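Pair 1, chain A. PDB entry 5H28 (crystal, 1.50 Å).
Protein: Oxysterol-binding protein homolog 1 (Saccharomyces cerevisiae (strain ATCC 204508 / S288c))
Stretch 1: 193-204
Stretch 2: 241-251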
# COMPACT_ATOMS: atom_id res chain seq x y z
N PHE A 193 19.18 1.11 14.19
CA PHE A 193 18.72 1.06 15.56
C PHE A 193 19.53 0.13 16.44
O PHE A 193 19.52 0.25 17.66
CB PHE A 193 17.22 0.76 15.61
CG PHE A 193 16.38 1.97 15.33
CD1 PHE A 193 16.17 2.92 16.33
CD2 PHE A 193 15.88 2.21 14.06
CE1 PHE A 193 15.47 4.09 16.06
CE2 PHE A 193 15.18 3.38 13.78
CZ PHE A 193 14.98 4.33 14.78
N VAL A 194 20.26 -0.79 15.82
CA VAL A 194 21.14 -1.66 16.59
C VAL A 194 22.28 -0.75 17.07
O VAL A 194 22.68 -0.80 18.24
CB VAL A 194 21.70 -2.80 15.71
CG1 VAL A 194 22.86 -3.49 16.43
CG2 VAL A 194 20.61 -3.83 15.44
N LYS A 195 22.78 0.09 16.17
CA LYS A 195 23.84 1.03 16.52
C LYS A 195 23.37 2.05 17.55
O LYS A 195 24.14 2.49 18.40
CB LYS A 195 24.37 1.73 15.26
CG LYS A 195 25.14 0.78 14.34
CD LYS A 195 25.68 1.46 13.10
CE LYS A 195 24.59 1.77 12.09
NZ LYS A 195 25.16 2.27 10.81
N LYS A 196 22.08 2.41 17.48
CA LYS A 196 21.50 3.38 18.41
C LYS A 196 21.27 2.72 19.77
O LYS A 196 21.14 3.40 20.79
CB LYS A 196 20.17 3.92 17.86
CG LYS A 196 19.67 5.21 18.51
CD LYS A 196 18.39 5.69 17.82
CE LYS A 196 18.01 7.12 18.24
NZ LYS A 196 17.71 7.23 19.69
N ARG A 197 21.23 1.39 19.77
CA ARG A 197 21.01 0.59 20.98
C ARG A 197 19.61 0.74 21.56
O ARG A 197 19.39 0.61 22.76
CB ARG A 197 22.09 0.92 22.02
CG ARG A 197 23.50 0.58 21.53
CD ARG A 197 24.61 1.05 22.46
NE ARG A 197 24.71 0.27 23.70
CZ ARG A 197 24.28 0.70 24.88
NH1 ARG A 197 24.41 -0.07 25.95
NH2 ARG A 197 23.73 1.90 25.00
N ASP A 198 18.65 1.02 20.67
CA ASP A 198 17.24 1.17 21.04
C ASP A 198 16.65 -0.23 20.83
O ASP A 198 16.18 -0.54 19.74
CB ASP A 198 16.55 2.17 20.12
CG ASP A 198 15.09 2.44 20.50
OD1 ASP A 198 14.50 1.63 21.24
OD2 ASP A 198 14.54 3.45 20.04
N VAL A 199 16.68 -1.05 21.87
CA VAL A 199 16.18 -2.42 21.76
C VAL A 199 14.69 -2.54 21.46
O VAL A 199 14.28 -3.41 20.69
CB VAL A 199 16.51 -3.23 23.03
CG1 VAL A 199 16.11 -4.69 22.84
CG2 VAL A 199 18.00 -3.15 23.33
N ILE A 200 13.88 -1.67 22.05
CA ILE A 200 12.45 -1.72 21.80
C ILE A 200 12.17 -1.50 20.32
O ILE A 200 11.37 -2.22 19.72
CB ILE A 200 11.69 -0.67 22.64
CG1 ILE A 200 11.73 -1.08 24.12
CG2 ILE A 200 10.25 -0.54 22.16
CD1 ILE A 200 11.01 -0.12 25.04
N MET A 201 12.83 -0.51 19.71
CA MET A 201 12.62 -0.26 18.29
C MET A 201 13.11 -1.45 17.48
O MET A 201 12.48 -1.84 16.49
CB MET A 201 13.34 1.01 17.84
CG MET A 201 13.18 1.30 16.34
SD MET A 201 11.45 1.52 15.81
CE MET A 201 11.17 3.19 16.36
N CYS A 202 14.24 -2.04 17.88
CA CYS A 202 14.76 -3.20 17.16
C CYS A 202 13.72 -4.32 17.18
O CYS A 202 13.45 -4.93 16.15
CB CYS A 202 16.07 -3.69 17.78
SG CYS A 202 17.50 -2.64 17.44
N ARG A 203 13.14 -4.58 18.35
CA ARG A 203 12.13 -5.63 18.48
C ARG A 203 10.94 -5.33 17.59
O ARG A 203 10.41 -6.22 16.92
CB ARG A 203 11.66 -5.75 19.94
CG ARG A 203 12.70 -6.28 20.90
CD ARG A 203 12.16 -6.27 22.33
NE ARG A 203 13.18 -6.66 23.31
CZ ARG A 203 13.64 -7.90 23.47
NH1 ARG A 203 13.17 -8.89 22.72
NH2 ARG A 203 14.57 -8.15 24.38
N TRP A 204 10.51 -4.07 17.57
CA TRP A 204 9.37 -3.66 16.75
C TRP A 204 9.67 -3.89 15.27
O TRP A 204 8.84 -4.41 14.53
CB TRP A 204 9.06 -2.17 16.98
CG TRP A 204 7.74 -1.73 16.39
CD1 TRP A 204 6.53 -1.70 17.03
CD2 TRP A 204 7.50 -1.28 15.06
NE1 TRP A 204 5.55 -1.25 16.17
CE2 TRP A 204 6.12 -0.99 14.95
CE3 TRP A 204 8.32 -1.09 13.93
CZ2 TRP A 204 5.54 -0.52 13.77
CZ3 TRP A 204 7.74 -0.63 12.75
CH2 TRP A 204 6.36 -0.34 12.68
N ALA A 241 24.45 -4.64 29.99
CA ALA A 241 23.18 -5.35 29.90
C ALA A 241 22.42 -5.11 28.60
O ALA A 241 21.87 -6.05 28.02
CB ALA A 241 22.29 -4.98 31.09
N ILE A 242 22.39 -3.87 28.13
CA ILE A 242 21.69 -3.55 26.89
C ILE A 242 22.32 -4.27 25.70
O ILE A 242 21.61 -4.78 24.84
CB ILE A 242 21.69 -2.03 26.63
CG1 ILE A 242 20.77 -1.33 27.63
CG2 ILE A 242 21.24 -1.73 25.19
CD1 ILE A 242 20.75 0.18 27.51
N ASP A 243 23.64 -4.32 25.68
CA ASP A 243 24.37 -4.97 24.60
C ASP A 243 24.11 -6.47 24.62
O ASP A 243 23.96 -7.10 23.58
CB ASP A 243 25.85 -4.66 24.75
CG ASP A 243 26.11 -3.18 24.85
OD1 ASP A 243 25.96 -2.48 23.83
OD2 ASP A 243 26.43 -2.70 25.96
N ILE A 244 24.05 -7.04 25.82
CA ILE A 244 23.77 -8.46 25.95
C ILE A 244 22.35 -8.73 25.46
O ILE A 244 22.11 -9.70 24.74
CB ILE A 244 23.93 -8.93 27.42
CG1 ILE A 244 25.40 -8.84 27.83
CG2 ILE A 244 23.41 -10.35 27.57
CD1 ILE A 244 25.65 -9.14 29.29
N GLU A 245 21.41 -7.88 25.86
CA GLU A 245 20.02 -8.03 25.45
C GLU A 245 19.91 -7.97 23.93
O GLU A 245 19.21 -8.77 23.31
CB GLU A 245 19.16 -6.91 26.06
CG GLU A 245 17.66 -7.10 25.86
CD GLU A 245 16.83 -5.91 26.33
OE1 GLU A 245 17.27 -5.19 27.24
OE2 GLU A 245 15.73 -5.71 25.78
N LEU A 246 20.61 -7.01 23.34
CA LEU A 246 20.59 -6.82 21.90
C LEU A 246 21.18 -8.03 21.16
O LEU A 246 20.65 -8.47 20.14
CB LEU A 246 21.37 -5.55 21.55
CG LEU A 246 21.21 -5.00 20.13
CD1 LEU A 246 19.74 -4.82 19.81
CD2 LEU A 246 21.94 -3.67 20.03
N LYS A 247 22.28 -8.56 21.68
CA LYS A 247 22.92 -9.72 21.07
C LYS A 247 21.97 -10.92 21.14
O LYS A 247 21.78 -11.63 20.15
CB LYS A 247 24.23 -10.05 21.81
CG LYS A 247 24.99 -11.23 21.23
CD LYS A 247 26.31 -11.43 21.95
CE LYS A 247 27.12 -12.56 21.34
NZ LYS A 247 28.43 -12.75 22.02
N LYS A 248 21.37 -11.13 22.31
CA LYS A 248 20.44 -12.23 22.50
C LYS A 248 19.23 -12.10 21.58
O LYS A 248 18.76 -13.09 21.02
CB LYS A 248 19.97 -12.28 23.96
CG LYS A 248 21.06 -12.69 24.93
CD LYS A 248 21.48 -14.13 24.69
CE LYS A 248 22.65 -14.53 25.57
NZ LYS A 248 23.88 -13.76 25.26
N LEU A 249 18.73 -10.88 21.42
CA LEU A 249 17.58 -10.62 20.56
C LEU A 249 17.88 -10.99 19.11
O LEU A 249 17.11 -11.69 18.46
CB LEU A 249 17.19 -9.14 20.62
CG LEU A 249 16.21 -8.66 19.54
CD1 LEU A 249 14.86 -9.35 19.72
CD2 LEU A 249 16.04 -7.15 19.63
N LEU A 250 19.02 -10.53 18.61
CA LEU A 250 19.39 -10.81 17.24
C LEU A 250 19.72 -12.29 17.01
O LEU A 250 19.47 -12.82 15.93
CB LEU A 250 20.56 -9.92 16.82
CG LEU A 250 20.17 -8.44 16.79
CD1 LEU A 250 21.40 -7.57 16.61
CD2 LEU A 250 19.17 -8.20 15.67
N GLU A 251 20.28 -12.95 18.01
CA GLU A 251 20.60 -14.37 17.87
C GLU A 251 19.30 -15.17 17.77
O GLU A 251 19.18 -16.09 16.96
CB GLU A 251 21.44 -14.85 19.06
CG GLU A 251 22.88 -14.37 18.98
CD GLU A 251 23.69 -14.70 20.22
OE1 GLU A 251 24.92 -14.49 20.19
OE2 GLU A 251 23.11 -15.15 21.23
O HOH W 1 13.52 -4.32 25.08
O HOH W 2 16.84 -10.07 24.30

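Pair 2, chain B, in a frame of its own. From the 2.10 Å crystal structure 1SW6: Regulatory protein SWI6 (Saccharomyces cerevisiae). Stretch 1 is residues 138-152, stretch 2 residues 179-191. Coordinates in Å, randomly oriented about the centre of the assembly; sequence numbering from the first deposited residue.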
# COMPACT_ATOMS: atom_id res chain seq x y z
N LEU B 138 1.79 -10.54 -2.82
CA LEU B 138 0.86 -11.46 -3.45
C LEU B 138 -0.26 -11.95 -2.54
O LEU B 138 -1.37 -12.22 -3.01
CB LEU B 138 1.62 -12.64 -4.05
CG LEU B 138 2.38 -12.19 -5.31
CD1 LEU B 138 3.24 -13.31 -5.87
CD2 LEU B 138 1.37 -11.76 -6.34
N THR B 139 0.02 -12.06 -1.25
CA THR B 139 -0.98 -12.51 -0.29
C THR B 139 -1.95 -11.36 0.01
O THR B 139 -3.16 -11.56 0.15
CB THR B 139 -0.32 -12.98 1.03
OG1 THR B 139 0.39 -14.21 0.81
CG2 THR B 139 -1.38 -13.19 2.12
N SER B 140 -1.41 -10.15 0.08
CA SER B 140 -2.22 -8.97 0.38
C SER B 140 -3.27 -8.76 -0.71
O SER B 140 -4.32 -8.18 -0.49
CB SER B 140 -1.32 -7.74 0.47
OG SER B 140 -2.05 -6.61 0.92
N ILE B 141 -2.95 -9.27 -1.89
CA ILE B 141 -3.79 -9.12 -3.07
C ILE B 141 -4.63 -10.36 -3.37
O ILE B 141 -5.28 -10.45 -4.41
CB ILE B 141 -2.86 -8.76 -4.26
CG1 ILE B 141 -3.29 -7.44 -4.85
CG2 ILE B 141 -2.75 -9.89 -5.26
CD1 ILE B 141 -3.10 -6.31 -3.89
N ALA B 142 -4.63 -11.30 -2.43
CA ALA B 142 -5.38 -12.54 -2.57
C ALA B 142 -5.06 -13.34 -3.83
O ALA B 142 -5.91 -14.08 -4.33
CB ALA B 142 -6.88 -12.26 -2.50
N ASN B 143 -3.84 -13.20 -4.36
CA ASN B 143 -3.50 -13.99 -5.54
C ASN B 143 -3.05 -15.37 -5.10
O ASN B 143 -1.86 -15.68 -5.11
CB ASN B 143 -2.39 -13.34 -6.36
CG ASN B 143 -2.28 -13.95 -7.75
OD1 ASN B 143 -2.25 -15.18 -7.90
ND2 ASN B 143 -2.24 -13.10 -8.77
N LEU B 144 -4.02 -16.20 -4.72
CA LEU B 144 -3.76 -17.55 -4.25
C LEU B 144 -2.84 -18.38 -5.14
O LEU B 144 -1.90 -18.99 -4.67
CB LEU B 144 -5.09 -18.29 -4.05
CG LEU B 144 -5.05 -19.74 -3.55
CD1 LEU B 144 -4.34 -19.82 -2.21
CD2 LEU B 144 -6.48 -20.25 -3.42
N GLU B 145 -3.12 -18.40 -6.44
CA GLU B 145 -2.32 -19.20 -7.36
C GLU B 145 -0.85 -18.84 -7.33
O GLU B 145 0.01 -19.72 -7.24
CB GLU B 145 -2.84 -19.06 -8.78
CG GLU B 145 -2.90 -20.39 -9.50
CD GLU B 145 -3.81 -21.37 -8.78
OE1 GLU B 145 -3.73 -22.58 -9.09
OE2 GLU B 145 -4.59 -20.93 -7.90
N LEU B 146 -0.54 -17.56 -7.40
CA LEU B 146 0.86 -17.19 -7.36
C LEU B 146 1.49 -17.51 -6.00
O LEU B 146 2.67 -17.89 -5.93
CB LEU B 146 1.01 -15.72 -7.73
CG LEU B 146 1.51 -15.53 -9.17
CD1 LEU B 146 0.87 -16.56 -10.11
CD2 LEU B 146 1.19 -14.12 -9.62
N VAL B 147 0.73 -17.38 -4.92
CA VAL B 147 1.26 -17.70 -3.59
C VAL B 147 1.69 -19.17 -3.53
O VAL B 147 2.76 -19.49 -3.02
CB VAL B 147 0.23 -17.44 -2.47
CG1 VAL B 147 0.67 -18.13 -1.17
CG2 VAL B 147 0.12 -15.93 -2.21
N LYS B 148 0.85 -20.05 -4.06
CA LYS B 148 1.16 -21.47 -4.05
C LYS B 148 2.42 -21.78 -4.86
O LYS B 148 3.27 -22.57 -4.44
CB LYS B 148 -0.05 -22.24 -4.58
CG LYS B 148 -1.21 -22.21 -3.61
CD LYS B 148 -2.56 -22.32 -4.30
CE LYS B 148 -2.74 -23.62 -5.04
NZ LYS B 148 -4.15 -23.75 -5.51
N HIS B 149 2.54 -21.15 -6.03
CA HIS B 149 3.71 -21.34 -6.87
C HIS B 149 4.97 -20.84 -6.17
O HIS B 149 6.01 -21.48 -6.23
CB HIS B 149 3.53 -20.60 -8.19
CG HIS B 149 2.74 -21.36 -9.21
ND1 HIS B 149 1.69 -20.81 -9.91
CD2 HIS B 149 2.88 -22.63 -9.67
CE1 HIS B 149 1.21 -21.71 -10.76
NE2 HIS B 149 1.91 -22.82 -10.63
N LEU B 150 4.89 -19.69 -5.51
CA LEU B 150 6.06 -19.15 -4.82
C LEU B 150 6.47 -20.02 -3.64
O LEU B 150 7.66 -20.18 -3.36
CB LEU B 150 5.82 -17.72 -4.33
CG LEU B 150 5.70 -16.61 -5.39
CD1 LEU B 150 5.72 -15.27 -4.69
CD2 LEU B 150 6.84 -16.69 -6.37
N VAL B 151 5.49 -20.57 -2.94
CA VAL B 151 5.80 -21.43 -1.81
C VAL B 151 6.50 -22.67 -2.34
O VAL B 151 7.60 -23.01 -1.91
CB VAL B 151 4.52 -21.85 -1.05
CG1 VAL B 151 4.85 -22.93 -0.03
CG2 VAL B 151 3.92 -20.63 -0.36
N LYS B 152 5.87 -23.34 -3.30
CA LYS B 152 6.45 -24.53 -3.90
C LYS B 152 7.87 -24.30 -4.42
O LYS B 152 8.67 -25.23 -4.48
CB LYS B 152 5.57 -25.02 -5.05
CG LYS B 152 6.25 -26.04 -5.94
CD LYS B 152 5.30 -26.58 -7.00
CE LYS B 152 5.97 -27.69 -7.80
NZ LYS B 152 4.99 -28.41 -8.67
N ASP B 179 -13.24 -10.78 -0.15
CA ASP B 179 -13.94 -10.50 -1.40
C ASP B 179 -13.71 -11.61 -2.41
O ASP B 179 -14.63 -11.99 -3.14
CB ASP B 179 -13.48 -9.17 -1.99
CG ASP B 179 -13.97 -7.98 -1.20
OD1 ASP B 179 -14.73 -8.17 -0.23
OD2 ASP B 179 -13.60 -6.84 -1.55
N SER B 180 -12.49 -12.14 -2.44
CA SER B 180 -12.14 -13.19 -3.39
C SER B 180 -12.44 -14.59 -2.88
O SER B 180 -12.32 -15.56 -3.63
CB SER B 180 -10.66 -13.08 -3.76
OG SER B 180 -10.34 -11.78 -4.22
N GLY B 181 -12.83 -14.72 -1.62
CA GLY B 181 -13.15 -16.02 -1.07
C GLY B 181 -12.00 -17.02 -1.14
O GLY B 181 -12.22 -18.21 -1.31
N THR B 182 -10.77 -16.53 -1.02
CA THR B 182 -9.60 -17.40 -1.08
C THR B 182 -8.98 -17.69 0.28
O THR B 182 -8.07 -18.51 0.38
CB THR B 182 -8.48 -16.78 -1.97
OG1 THR B 182 -8.28 -15.41 -1.60
CG2 THR B 182 -8.85 -16.87 -3.45
N PHE B 183 -9.46 -17.02 1.32
CA PHE B 183 -8.87 -17.20 2.65
C PHE B 183 -8.74 -18.62 3.17
O PHE B 183 -7.66 -19.02 3.62
CB PHE B 183 -9.61 -16.35 3.69
CG PHE B 183 -8.87 -16.22 4.99
CD1 PHE B 183 -7.61 -15.62 5.03
CD2 PHE B 183 -9.43 -16.67 6.18
CE1 PHE B 183 -6.92 -15.48 6.24
CE2 PHE B 183 -8.75 -16.54 7.39
CZ PHE B 183 -7.49 -15.94 7.42
N GLU B 184 -9.83 -19.39 3.14
CA GLU B 184 -9.76 -20.75 3.66
C GLU B 184 -8.75 -21.60 2.90
O GLU B 184 -8.01 -22.37 3.51
CB GLU B 184 -11.14 -21.42 3.65
CG GLU B 184 -11.13 -22.82 4.27
CD GLU B 184 -12.49 -23.24 4.82
OE1 GLU B 184 -13.51 -22.63 4.45
OE2 GLU B 184 -12.54 -24.19 5.63
N ALA B 185 -8.71 -21.45 1.57
CA ALA B 185 -7.76 -22.21 0.77
C ALA B 185 -6.35 -21.71 1.07
O ALA B 185 -5.38 -22.49 1.06
CB ALA B 185 -8.07 -22.05 -0.73
N LEU B 186 -6.22 -20.41 1.33
CA LEU B 186 -4.91 -19.83 1.65
C LEU B 186 -4.27 -20.44 2.91
O LEU B 186 -3.06 -20.59 3.01
CB LEU B 186 -5.05 -18.32 1.85
CG LEU B 186 -3.76 -17.53 2.07
CD1 LEU B 186 -2.92 -17.53 0.79
CD2 LEU B 186 -4.11 -16.10 2.46
N LEU B 187 -5.10 -20.79 3.89
CA LEU B 187 -4.58 -21.36 5.12
C LEU B 187 -3.87 -22.69 4.87
O LEU B 187 -2.95 -23.04 5.60
CB LEU B 187 -5.72 -21.52 6.14
CG LEU B 187 -6.28 -20.18 6.65
CD1 LEU B 187 -7.45 -20.41 7.59
CD2 LEU B 187 -5.16 -19.42 7.37
N ASP B 188 -4.28 -23.44 3.85
CA ASP B 188 -3.60 -24.72 3.58
C ASP B 188 -2.13 -24.51 3.26
O ASP B 188 -1.30 -25.38 3.54
CB ASP B 188 -4.27 -25.49 2.43
CG ASP B 188 -5.61 -26.09 2.81
OD1 ASP B 188 -5.96 -26.08 4.03
OD2 ASP B 188 -6.32 -26.56 1.90
N TYR B 189 -1.81 -23.36 2.68
CA TYR B 189 -0.43 -23.03 2.33
C TYR B 189 0.27 -22.08 3.30
O TYR B 189 1.51 -22.05 3.34
CB TYR B 189 -0.35 -22.43 0.92
CG TYR B 189 -0.64 -23.42 -0.17
CD1 TYR B 189 -1.95 -23.84 -0.43
CD2 TYR B 189 0.39 -23.98 -0.93
CE1 TYR B 189 -2.22 -24.79 -1.41
CE2 TYR B 189 0.14 -24.93 -1.91
CZ TYR B 189 -1.18 -25.33 -2.14
OH TYR B 189 -1.44 -26.28 -3.11
N LEU B 190 -0.48 -21.32 4.10
CA LEU B 190 0.16 -20.37 5.02
C LEU B 190 -0.04 -20.61 6.52
O LEU B 190 0.33 -19.76 7.32
CB LEU B 190 -0.25 -18.92 4.69
CG LEU B 190 -0.01 -18.35 3.28
CD1 LEU B 190 -0.18 -16.83 3.30
CD2 LEU B 190 1.39 -18.69 2.79
N TYR B 191 -0.60 -21.76 6.89
CA TYR B 191 -0.83 -22.07 8.31
C TYR B 191 0.42 -21.95 9.18
O TYR B 191 0.32 -21.65 10.37
CB TYR B 191 -1.43 -23.49 8.46
CG TYR B 191 -0.49 -24.61 8.08
CD1 TYR B 191 0.51 -25.03 8.95
CD2 TYR B 191 -0.58 -25.22 6.84
CE1 TYR B 191 1.42 -26.04 8.58
CE2 TYR B 191 0.31 -26.22 6.46
CZ TYR B 191 1.31 -26.62 7.33
OH TYR B 191 2.19 -27.61 6.94

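Pairs 1 and 2 share a helix, a short break and a second helix packed against a partner helix that runs almost parallel to it. The axes of helices 199-204 and 241-251 in pair 1 approach to 10.7 Å at 7°; those of helices 144-152 and 183-190 in pair 2 approach to 10.3 Å at 6°. Fourteen central residues superpose with an RMSD of 0.7 Å. The break is alike in both. Arg197(A) and Ala142(B) match and have positive phi, and the next residue caps the new helix: Asp198(A) OD1 accepts from Met201(A) N at 3.1 Å, Asn143(B) OD1 from Leu146(B) N at 3.0 Å.

Val199(A) and Leu144(B) both point toward the partner helix. The valine sits as a knob among Ile242(A), Glu245(A), Leu246(A) and Leu249(A), with its CG2 4.0 Å from Ile242(A) CG2. The longer Leu144(B) places its CD2 3.6 Å from Ala185(B) CB, and Leu144(B) CD1 lies 4.0 Å from Leu186(B) CD1. Leu246(A) matches Leu186(B), both in the t, p rotamer. One turn on, Cys202(A) SG lies 3.9 Å from Leu246(A) CD1, while at the matched position Val147(B) CG1 lies 4.1 Å from Leu186(B) CD1 and also 4.1 Å from Leu190(B) CD2. Before the break, Val194(A) CG2 meets Leu250(A) CD1 at 4.0 Å; their counterparts meet through Thr139(B) OG1 and Leu190(B) CD1 at 3.7 Å.

The flanks differ in chemistry. The end of Arg197(A) comes nearer the partner helix, its NE donating to Asp243(A) OD1 at 3.0 Å in a salt bridge and its NH1 weakly to OD2 of the same aspartate at 3.3 Å, with Ile242(A) CG2 over one face of the guanidinium. Ala142(B) has no such reach; its CB instead rests 3.6 Å from OG1 of Thr182(B), the match of Ile242(A). Phe183(B), at the position of Asp243(A), points away and makes no contact with stretch 1.

Arg203(A) matches Lys148(B). The arginine's NH2 forms a salt bridge with Glu245(A) OE2 at 3.0 Å; one water bridges Arg203(A) NE and Glu245(A) OE2, a second Arg203(A) NH2 and Glu245(A) O. Arg203(A) NH1 lies 3.5 Å from Leu249(A) CD1. In pair 2 Ala185(B) stands at the position of Glu245(A) and Tyr189(B) at that of Leu249(A), and here the contact is CH-pi: Lys148(B) CG stands over the ring face, 3.4 Å from Tyr189(B) CZ. Pair 1 thus adds charge pairing to an apolar centre, burying 625 Å², whereas pair 2 buries 575 Å² without a hydrogen bond between its stretches.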